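Acetyltransferase (Sinorhizobium meliloti, PDB 4JXR) probably transfers an acetyl group from acetyl-CoA, which it binds, to a small-molecule acceptor, as acyltransferases of the GNAT superfamily do. Local coordinates at residues 39-42 against 43-47; 46-49 against 50-54; 129-132 against 133-137; 149-153 against 154-158. One frame throughout, in Å; residues are numbered along the deposited sequence. Where two conformers were deposited one is given.

Interaction 1 of 4, residues 39-42 against 43-47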
loop_
_atom_site.group_PDB
_atom_site.type_symbol
_atom_site.label_atom_id
_atom_site.label_comp_id
_atom_site.label_asym_id
_atom_site.label_seq_id
_atom_site.Cartn_x
_atom_site.Cartn_y
_atom_site.Cartn_z
ATOM N N GLU A 39 17.173 -7.424 -14.799
ATOM C CA GLU A 39 17.895 -8.041 -13.735
ATOM C C GLU A 39 18.523 -7.014 -12.818
ATOM O O GLU A 39 18.545 -7.159 -11.603
ATOM C CB GLU A 39 18.921 -9.032 -14.274
ATOM C CG GLU A 39 19.626 -9.787 -13.172
ATOM C CD GLU A 39 20.663 -10.819 -13.652
ATOM O OE1 GLU A 39 20.575 -11.233 -14.773
ATOM O OE2 GLU A 39 21.532 -11.139 -12.802
ATOM N N ALA A 40 19.026 -5.909 -13.391
ATOM C CA ALA A 40 19.625 -4.853 -12.598
ATOM C C ALA A 40 18.579 -4.282 -11.599
ATOM O O ALA A 40 18.912 -4.020 -10.453
ATOM C CB ALA A 40 20.143 -3.741 -13.471
ATOM N N GLU A 41 17.361 -4.066 -12.090
ATOM C CA GLU A 41 16.309 -3.542 -11.223
ATOM C C GLU A 41 15.932 -4.551 -10.160
ATOM O O GLU A 41 15.765 -4.194 -8.986
ATOM C CB GLU A 41 15.120 -3.098 -12.018
ATOM C CG GLU A 41 13.921 -2.665 -11.183
ATOM C CD GLU A 41 14.140 -1.512 -10.263
ATOM O OE1 GLU A 41 15.015 -0.667 -10.545
ATOM O OE2 GLU A 41 13.408 -1.421 -9.245
HETATM N N MSE A 42 15.769 -5.813 -10.526
HETATM C CA MSE A 42 15.449 -6.846 -9.556
HETATM C C MSE A 42 16.537 -6.945 -8.494
HETATM O O MSE A 42 16.259 -7.224 -7.318
HETATM C CB MSE A 42 15.223 -8.170 -10.223
HETATM C CG MSE A 42 13.957 -8.196 -11.125
HETATM SE SE MSE A 42 12.334 -7.845 -10.217
HETATM C CE MSE A 42 12.095 -9.556 -9.307
ATOM N N ALA A 43 17.812 -6.785 -8.911
ATOM C CA ALA A 43 18.922 -6.833 -8.004
ATOM C C ALA A 43 18.898 -5.693 -6.993
ATOM O O ALA A 43 19.203 -5.917 -5.831
ATOM C CB ALA A 43 20.242 -6.817 -8.784
ATOM N N LEU A 44 18.539 -4.499 -7.421
ATOM C CA LEU A 44 18.387 -3.387 -6.505
ATOM C C LEU A 44 17.260 -3.664 -5.507
ATOM O O LEU A 44 17.402 -3.440 -4.313
ATOM C CB LEU A 44 18.137 -2.091 -7.245
ATOM C CG LEU A 44 17.847 -0.868 -6.398
ATOM C CD1 LEU A 44 18.958 -0.624 -5.418
ATOM C CD2 LEU A 44 17.644 0.359 -7.242
ATOM N N ARG A 45 16.142 -4.189 -6.001
ATOM C CA ARG A 45 15.042 -4.547 -5.102
ATOM C C ARG A 45 15.487 -5.580 -4.069
ATOM O O ARG A 45 15.175 -5.450 -2.889
ATOM C CB ARG A 45 13.838 -5.041 -5.898
ATOM C CG ARG A 45 13.237 -3.976 -6.802
ATOM C CD ARG A 45 12.080 -4.508 -7.629
ATOM N NE ARG A 45 11.626 -3.544 -8.618
ATOM C CZ ARG A 45 10.554 -3.710 -9.393
ATOM N NH1 ARG A 45 9.816 -4.802 -9.287
ATOM N NH2 ARG A 45 10.225 -2.782 -10.278
ATOM N N PHE A 46 16.206 -6.605 -4.509
ATOM C CA PHE A 46 16.732 -7.617 -3.621
ATOM C C PHE A 46 17.646 -7.005 -2.574
ATOM O O PHE A 46 17.566 -7.343 -1.397
ATOM C CB PHE A 46 17.499 -8.661 -4.452
ATOM C CG PHE A 46 18.408 -9.547 -3.675
ATOM C CD1 PHE A 46 17.986 -10.711 -3.060
ATOM C CD2 PHE A 46 19.765 -9.219 -3.597
ATOM C CE1 PHE A 46 18.868 -11.514 -2.363
ATOM C CE2 PHE A 46 20.633 -10.011 -2.893
ATOM C CZ PHE A 46 20.199 -11.169 -2.305
ATOM N N SER A 47 18.538 -6.113 -2.991
ATOM C CA SER A 47 19.475 -5.427 -2.094
ATOM C C SER A 47 18.705 -4.674 -1.012
ATOM O O SER A 47 19.065 -4.674 0.167
ATOM C CB SER A 47 20.397 -4.501 -2.955
ATOM O OG SER A 47 21.265 -3.742 -2.142
HETATM O O HOH W 1 11.068 0.257 -10.276
#
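Glu41 swings its CG away from its own backbone N (chi1 174°) and then bends at chi2, which turns the carboxylate along the helix toward Arg45, one turn on. Arg45 runs extended from CG to NE, so its guanidinium meets Glu41 at a slant, the two flat groups lying 75° apart. Glu41 OE2 sits at the edge of the guanidinium, close to its plane, and accepts the N-H of Arg45 NE on its anti lone pair; the N...O distance is 2.8 Å and the angle at hydrogen 164°, a salt bridge. One water accepts from Arg45 NH2 at 3.2 Å and donates weakly to Glu41 OE2, while NH2 also pairs with Glu33, so two carboxylates share the arginine and probably stabilise its charge. Met42, a selenomethionine, bends at chi2 and chi3 and brings SE only loosely to Arg45 NH1, at 4.1 Å. Its long apolar chain suits a buried place against Leu14 and Thr18 of helix 14-27. Beneath the side chains run ordinary helical bonds, such as Ala43 N to Glu39 O at 2.8 Å. With Arg45 also packing on Arg78 of the second subunit, this is an i to i+4 Glu-Arg salt bridge along helix 39-51.

Interaction 2 of 4, residues 46-49 against 50-54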
loop_
_atom_site.group_PDB
_atom_site.type_symbol
_atom_site.label_atom_id
_atom_site.label_comp_id
_atom_site.label_asym_id
_atom_site.label_seq_id
_atom_site.Cartn_x
_atom_site.Cartn_y
_atom_site.Cartn_z
ATOM N N PHE A 46 16.206 -6.605 -4.509
ATOM C CA PHE A 46 16.732 -7.617 -3.621
ATOM C C PHE A 46 17.646 -7.005 -2.574
ATOM O O PHE A 46 17.566 -7.343 -1.397
ATOM C CB PHE A 46 17.499 -8.661 -4.452
ATOM C CG PHE A 46 18.408 -9.547 -3.675
ATOM C CD1 PHE A 46 17.986 -10.711 -3.060
ATOM C CD2 PHE A 46 19.765 -9.219 -3.597
ATOM C CE1 PHE A 46 18.868 -11.514 -2.363
ATOM C CE2 PHE A 46 20.633 -10.011 -2.893
ATOM C CZ PHE A 46 20.199 -11.169 -2.305
ATOM N N SER A 47 18.538 -6.113 -2.991
ATOM C CA SER A 47 19.475 -5.427 -2.094
ATOM C C SER A 47 18.705 -4.674 -1.012
ATOM O O SER A 47 19.065 -4.674 0.167
ATOM C CB SER A 47 20.397 -4.501 -2.955
ATOM O OG SER A 47 21.265 -3.742 -2.142
ATOM N N THR A 48 17.653 -3.994 -1.418
ATOM C CA THR A 48 16.885 -3.190 -0.504
ATOM C C THR A 48 16.121 -4.046 0.518
ATOM O O THR A 48 16.116 -3.772 1.723
ATOM C CB THR A 48 15.928 -2.272 -1.285
ATOM O OG1 THR A 48 16.695 -1.457 -2.187
ATOM C CG2 THR A 48 15.101 -1.398 -0.369
ATOM N N ILE A 49 15.437 -5.068 0.025
ATOM C CA ILE A 49 14.643 -5.943 0.876
ATOM C C ILE A 49 15.557 -6.599 1.901
ATOM O O ILE A 49 15.280 -6.591 3.110
ATOM C CB ILE A 49 13.899 -6.969 0.021
ATOM C CG1 ILE A 49 12.843 -6.307 -0.823
ATOM C CG2 ILE A 49 13.316 -8.089 0.870
ATOM C CD1 ILE A 49 12.389 -7.116 -2.032
ATOM N N THR A 50 16.634 -7.223 1.451
ATOM C CA THR A 50 17.520 -7.898 2.343
ATOM C C THR A 50 18.290 -6.937 3.220
ATOM O O THR A 50 18.569 -7.270 4.387
ATOM C CB THR A 50 18.494 -8.839 1.595
ATOM O OG1 THR A 50 19.299 -8.123 0.658
ATOM C CG2 THR A 50 17.708 -9.965 0.908
ATOM N N GLY A 51 18.570 -5.731 2.760
ATOM C CA GLY A 51 19.217 -4.730 3.586
ATOM C C GLY A 51 18.361 -4.303 4.743
ATOM O O GLY A 51 18.901 -3.854 5.779
ATOM N N ASN A 52 17.053 -4.445 4.653
ATOM C CA ASN A 52 16.132 -4.172 5.731
ATOM C C ASN A 52 15.925 -5.354 6.674
ATOM O O ASN A 52 15.094 -5.280 7.567
ATOM C CB ASN A 52 14.797 -3.677 5.155
ATOM C CG ASN A 52 14.819 -2.258 4.703
ATOM O OD1 ASN A 52 15.345 -1.398 5.398
ATOM N ND2 ASN A 52 14.135 -1.978 3.615
ATOM N N GLY A 53 16.646 -6.437 6.459
ATOM C CA GLY A 53 16.587 -7.591 7.342
ATOM C C GLY A 53 15.491 -8.590 7.025
ATOM O O GLY A 53 15.346 -9.574 7.739
ATOM N N TYR A 54 14.742 -8.369 5.953
ATOM C CA TYR A 54 13.662 -9.269 5.604
ATOM C C TYR A 54 14.185 -10.525 4.918
ATOM O O TYR A 54 15.178 -10.462 4.195
ATOM C CB TYR A 54 12.717 -8.545 4.635
ATOM C CG TYR A 54 11.997 -7.359 5.184
ATOM C CD1 TYR A 54 11.121 -7.442 6.260
ATOM C CD2 TYR A 54 12.115 -6.112 4.598
ATOM C CE1 TYR A 54 10.413 -6.359 6.716
ATOM C CE2 TYR A 54 11.400 -5.014 5.043
ATOM C CZ TYR A 54 10.531 -5.134 6.107
ATOM O OH TYR A 54 9.832 -4.048 6.507
#
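Thr50 lies over one face of the Phe46 ring: OG1 stands 4.2 Å above the plane at its centre, and CG2 is displaced beside it in a CH-pi contact, 4.2 Å from the ring centroid; Tyr56 packs edge-to-face with the same ring. The Tyr54 ring has Asn52 O above one face, toward its rim, and Ile49 O at its edge, where Tyr54 CD2 comes within 3.5 Å. Thr50 suits its place because both branches are used: beside the CH-pi methyl, OG1, held between its backbone N and carbonyl carbon (chi1 60°), also donates to Phe46 O at 2.8 Å. Thr50 N gives that oxygen a second bond at 3.0 Å, and the two donors arrive from opposite faces of the carbonyl plane. The helix ends in a Schellman motif. Gly53 takes a positive phi of 87°, easy for glycine, its N bonds to Thr50 O at 2.9 Å, and Tyr54 N makes a weak bond to Ile49 O. Ile49 CG2 touches Tyr54 CB at 3.8 Å across the cap, and Tyr54 OH bonds to Tyr184. The chemistry implies that a threonine hydroxyl and a glycine turn take up carbonyls of the last turns, while apolar carbon packs beside them.

Interaction 3 of 4, residues 129-132 against 133-137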
loop_
_atom_site.group_PDB
_atom_site.type_symbol
_atom_site.label_atom_id
_atom_site.label_comp_id
_atom_site.label_asym_id
_atom_site.label_seq_id
_atom_site.Cartn_x
_atom_site.Cartn_y
_atom_site.Cartn_z
ATOM N N PRO A 129 -8.352 -17.249 -7.018
ATOM C CA PRO A 129 -8.737 -18.212 -5.976
ATOM C C PRO A 129 -7.635 -19.150 -5.529
ATOM O O PRO A 129 -7.644 -19.567 -4.364
ATOM C CB PRO A 129 -9.899 -18.965 -6.603
ATOM C CG PRO A 129 -10.225 -18.305 -7.801
ATOM C CD PRO A 129 -9.247 -17.296 -8.185
ATOM N N SER A 130 -6.716 -19.519 -6.419
ATOM C CA SER A 130 -5.686 -20.426 -6.007
ATOM C C SER A 130 -4.750 -19.789 -4.992
ATOM O O SER A 130 -4.281 -20.451 -4.079
ATOM C CB SER A 130 -4.931 -20.942 -7.207
ATOM O OG SER A 130 -5.845 -21.733 -7.981
ATOM N N SER A 131 -4.451 -18.517 -5.156
ATOM C CA SER A 131 -3.593 -17.800 -4.209
ATOM C C SER A 131 -4.339 -17.548 -2.897
ATOM O O SER A 131 -3.764 -17.675 -1.810
ATOM C CB SER A 131 -3.133 -16.486 -4.811
ATOM O OG SER A 131 -2.329 -15.802 -3.882
ATOM N N ILE A 132 -5.615 -17.189 -2.968
ATOM C CA ILE A 132 -6.405 -17.055 -1.769
ATOM C C ILE A 132 -6.364 -18.335 -0.951
ATOM O O ILE A 132 -6.187 -18.327 0.261
ATOM C CB ILE A 132 -7.837 -16.578 -2.105
ATOM C CG1 ILE A 132 -7.826 -15.161 -2.669
ATOM C CG2 ILE A 132 -8.740 -16.688 -0.900
ATOM C CD1 ILE A 132 -9.180 -14.659 -3.112
ATOM N N ALA A 133 -6.548 -19.474 -1.635
ATOM C CA ALA A 133 -6.609 -20.772 -0.971
ATOM C C ALA A 133 -5.248 -21.146 -0.355
ATOM O O ALA A 133 -5.205 -21.722 0.713
ATOM C CB ALA A 133 -7.079 -21.841 -1.927
ATOM N N LEU A 134 -4.170 -20.869 -1.069
ATOM C CA LEU A 134 -2.837 -21.096 -0.505
ATOM C C LEU A 134 -2.659 -20.387 0.820
ATOM O O LEU A 134 -2.181 -20.933 1.792
ATOM C CB LEU A 134 -1.776 -20.616 -1.527
ATOM C CG LEU A 134 -0.342 -20.526 -0.967
ATOM C CD1 LEU A 134 0.178 -21.863 -0.490
ATOM C CD2 LEU A 134 0.571 -19.892 -2.004
ATOM N N HIS A 135 -3.044 -19.106 0.819
ATOM C CA HIS A 135 -2.909 -18.323 2.038
ATOM C C HIS A 135 -3.853 -18.824 3.122
ATOM O O HIS A 135 -3.466 -18.926 4.277
ATOM C CB HIS A 135 -3.108 -16.849 1.745
ATOM C CG HIS A 135 -1.953 -16.228 1.017
ATOM N ND1 HIS A 135 -1.743 -16.346 -0.334
ATOM C CD2 HIS A 135 -0.899 -15.543 1.477
ATOM C CE1 HIS A 135 -0.597 -15.738 -0.651
ATOM N NE2 HIS A 135 -0.066 -15.237 0.438
ATOM N N ARG A 136 -5.100 -19.168 2.778
ATOM C CA ARG A 136 -6.032 -19.697 3.759
ATOM C C ARG A 136 -5.446 -20.933 4.428
ATOM O O ARG A 136 -5.568 -21.088 5.646
ATOM C CB ARG A 136 -7.373 -20.041 3.084
ATOM C CG ARG A 136 -8.427 -20.513 4.066
ATOM C CD ARG A 136 -9.046 -19.338 4.810
ATOM N NE ARG A 136 -9.871 -19.736 5.913
ATOM C CZ ARG A 136 -9.461 -19.768 7.166
ATOM N NH1 ARG A 136 -8.270 -19.283 7.522
ATOM N NH2 ARG A 136 -10.276 -20.274 8.090
ATOM N N ALA A 137 -4.810 -21.795 3.670
ATOM C CA ALA A 137 -4.223 -23.012 4.189
ATOM C C ALA A 137 -3.145 -22.767 5.209
ATOM O O ALA A 137 -2.881 -23.637 6.038
ATOM C CB ALA A 137 -3.643 -23.858 3.058
#
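His135 and Ser131 form the tight part of this helical turn. His135 ND1 donates to Ser131 O at 2.8 Å along a nearly straight path (166° at hydrogen), with the oxygen in the plane of the imidazole. His135 N supplies a second bond to the same oxygen, at 3.1 Å, from the opposite face of the carbonyl plane. ND1 stands 39° out of that plane, away from a lone pair. With CG directed away from the carbonyl carbon (chi1 -73°), the ring leans back over the preceding turn, and its far nitrogen, NE2, is hydrogen-bonded to Asp87. A buried histidine thus has a partner at both nitrogens. Ile132 brings branched apolar bulk against Ile124, Ala160 and Met162 of the sheet. The solvent side is plainer: Pro129 lacks an N-H, which the first turn of a helix can spare; its O accepts from Ala133 N at 2.9 Å, and Ala133 adds only its methyl, CB, 3.4 Å from Pro129 O. Arg136 leads outward, with NH1 bonded to Phe140 O. Ser130, in the first turn, binds acetyl-CoA, as does His128, so this short helix after strand 119-125 belongs to the cofactor site of the GNAT fold.

Interaction 4 of 4, residues 149-153 against 154-158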
loop_
_atom_site.group_PDB
_atom_site.type_symbol
_atom_site.label_atom_id
_atom_site.label_comp_id
_atom_site.label_asym_id
_atom_site.label_seq_id
_atom_site.Cartn_x
_atom_site.Cartn_y
_atom_site.Cartn_z
ATOM N N THR A 149 -9.939 -2.556 -8.815
ATOM C CA THR A 149 -8.841 -1.718 -8.485
ATOM C C THR A 149 -7.635 -1.876 -9.386
ATOM O O THR A 149 -6.761 -0.982 -9.404
ATOM C CB THR A 149 -8.414 -1.937 -7.011
ATOM O OG1 THR A 149 -8.350 -3.339 -6.728
ATOM C CG2 THR A 149 -9.370 -1.262 -6.082
ATOM N N GLY A 150 -7.540 -2.965 -10.109
ATOM C CA GLY A 150 -6.520 -3.118 -11.120
ATOM C C GLY A 150 -7.133 -3.165 -12.525
ATOM O O GLY A 150 -8.288 -3.526 -12.693
ATOM N N PHE A 151 -6.329 -2.829 -13.520
ATOM C CA PHE A 151 -6.720 -2.957 -14.927
ATOM C C PHE A 151 -5.522 -3.502 -15.658
ATOM O O PHE A 151 -4.507 -2.836 -15.714
ATOM C CB PHE A 151 -7.186 -1.616 -15.502
ATOM C CG PHE A 151 -7.821 -1.792 -16.852
ATOM C CD1 PHE A 151 -9.119 -2.267 -16.954
ATOM C CD2 PHE A 151 -7.093 -1.562 -18.014
ATOM C CE1 PHE A 151 -9.699 -2.449 -18.189
ATOM C CE2 PHE A 151 -7.697 -1.728 -19.256
ATOM C CZ PHE A 151 -8.983 -2.193 -19.346
ATOM N N LYS A 152 -5.624 -4.728 -16.162
ATOM C CA LYS A 152 -4.507 -5.386 -16.849
ATOM C C LYS A 152 -5.058 -6.380 -17.865
ATOM O O LYS A 152 -6.058 -7.019 -17.608
ATOM C CB LYS A 152 -3.593 -6.091 -15.832
ATOM C CG LYS A 152 -2.295 -6.637 -16.419
ATOM C CD LYS A 152 -1.369 -7.203 -15.345
ATOM C CE LYS A 152 -0.063 -7.717 -15.946
ATOM N NZ LYS A 152 0.814 -8.422 -14.963
ATOM N N HIS A 153 -4.400 -6.581 -18.971
ATOM C CA HIS A 153 -4.838 -7.499 -20.019
ATOM C C HIS A 153 -6.328 -7.247 -20.352
ATOM O O HIS A 153 -7.112 -8.192 -20.539
ATOM C CB HIS A 153 -4.597 -8.952 -19.599
ATOM C CG HIS A 153 -3.146 -9.337 -19.459
ATOM N ND1 HIS A 153 -2.097 -8.573 -19.932
ATOM C CD2 HIS A 153 -2.584 -10.445 -18.922
ATOM C CE1 HIS A 153 -0.952 -9.201 -19.693
ATOM N NE2 HIS A 153 -1.222 -10.326 -19.068
ATOM N N GLY A 154 -6.678 -5.967 -20.389
ATOM C CA GLY A 154 -7.967 -5.516 -20.873
ATOM C C GLY A 154 -9.124 -5.726 -19.914
ATOM O O GLY A 154 -10.272 -5.551 -20.322
ATOM N N ARG A 155 -8.850 -6.079 -18.649
ATOM C CA ARG A 155 -9.875 -6.469 -17.685
ATOM C C ARG A 155 -9.729 -5.687 -16.377
ATOM O O ARG A 155 -8.610 -5.477 -15.888
ATOM C CB ARG A 155 -9.718 -7.972 -17.337
ATOM C CG ARG A 155 -9.779 -8.911 -18.538
ATOM C CD ARG A 155 -9.937 -10.381 -18.147
ATOM N NE ARG A 155 -9.455 -10.720 -16.813
ATOM C CZ ARG A 155 -8.227 -11.152 -16.545
ATOM N NH1 ARG A 155 -7.881 -11.447 -15.293
ATOM N NH2 ARG A 155 -7.340 -11.287 -17.525
ATOM N N TRP A 156 -10.851 -5.362 -15.774
ATOM C CA TRP A 156 -10.873 -4.897 -14.382
ATOM C C TRP A 156 -10.590 -6.067 -13.461
ATOM O O TRP A 156 -11.169 -7.144 -13.605
ATOM C CB TRP A 156 -12.217 -4.245 -14.028
ATOM C CG TRP A 156 -12.451 -2.928 -14.674
ATOM C CD1 TRP A 156 -13.376 -2.629 -15.675
ATOM C CD2 TRP A 156 -11.747 -1.721 -14.421
ATOM N NE1 TRP A 156 -13.287 -1.316 -16.019
ATOM C CE2 TRP A 156 -12.288 -0.731 -15.268
ATOM C CE3 TRP A 156 -10.660 -1.381 -13.576
ATOM C CZ2 TRP A 156 -11.828 0.557 -15.291
ATOM C CZ3 TRP A 156 -10.193 -0.107 -13.601
ATOM C CH2 TRP A 156 -10.782 0.862 -14.457
ATOM N N LEU A 157 -9.736 -5.852 -12.471
ATOM C CA LEU A 157 -9.286 -6.837 -11.534
ATOM C C LEU A 157 -9.624 -6.430 -10.133
ATOM O O LEU A 157 -9.458 -5.276 -9.748
ATOM C CB LEU A 157 -7.757 -6.951 -11.615
ATOM C CG LEU A 157 -7.156 -7.328 -12.968
ATOM C CD1 LEU A 157 -5.648 -7.377 -12.847
ATOM C CD2 LEU A 157 -7.642 -8.643 -13.461
ATOM N N ASP A 158 -10.065 -7.392 -9.346
ATOM C CA ASP A 158 -10.231 -7.229 -7.901
ATOM C C ASP A 158 -8.899 -7.517 -7.208
ATOM O O ASP A 158 -8.088 -8.306 -7.710
ATOM C CB ASP A 158 -11.308 -8.151 -7.389
ATOM C CG ASP A 158 -12.678 -7.924 -8.014
ATOM O OD1 ASP A 158 -12.965 -6.848 -8.534
ATOM O OD2 ASP A 158 -13.486 -8.892 -7.922
#
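Phe151 and Trp156 face each other across a beta hairpin closed by a two-residue type I' turn, Lys152 to Arg155, which joins strands 141-152 and 155-165, the last two in the chain. Backbone bonds set the register. Gly150 N donates to Leu157 O at 3.0 Å, almost straight, and Leu157 N returns a shorter bond to Gly150 O at 2.7 Å; Lys152 and Arg155 form the next hydrogen-bonded pair, beside the turn. Thr149 and Gly150 both oppose Leu157, a classic beta bulge. His153 and Gly154 take the positive phi values that the turn requires, a conformation glycine adopts with least strain.

The aromatic contact occupies the non-hydrogen-bonded pair. Phe151 presents its edge to the indole face: CD1 stands 3.6 Å above the Trp156 plane, over its centre, and the phenyl and six-membered rings have planes 63° apart. The same residues lie at the dimer interface, where Trp156 NE1 bonds to Thr172 O of the second subunit and Phe151 packs on its Pro174.

On the other face Leu157 CD1 lies 3.8 Å from Lys152 CB. Leu157 fits there as a branched, buried side chain, touching Val29 and Tyr32.

Polar contacts complete the account. Lys152 is extended throughout, which carries NZ to hydrogen bonds with the carbonyl oxygens of Val25, Gly28, Thr31 and Glu33, more acceptors than an ammonium has N-H groups, so at least one N-H must be shared. At the strand itself, Phe151 CA places its hydrogen toward Arg155 O, with CA and O 3.3 Å apart.

How the interactions relate
Interactions 1 and 2 lie on one helix, 39-51, and share Phe46 and Ser47: the first is a surface salt bridge near its start, the second a partly buried cap at its end. Interaction 3, a surface contact on helix 129-137, lies across the centre of the chain from both and holds part of the acetyl-CoA site. Interaction 4 joins strands, is partly buried, and meets the second subunit far more extensively than interaction 1, where only Arg45 reaches it; its nearest atoms are about 8 Å from interaction 3. Side-chain polar groups bonding along the helix mark interactions 1 to 3, whereas cross-strand pairing and an edge-to-face aromatic pair mark interaction 4.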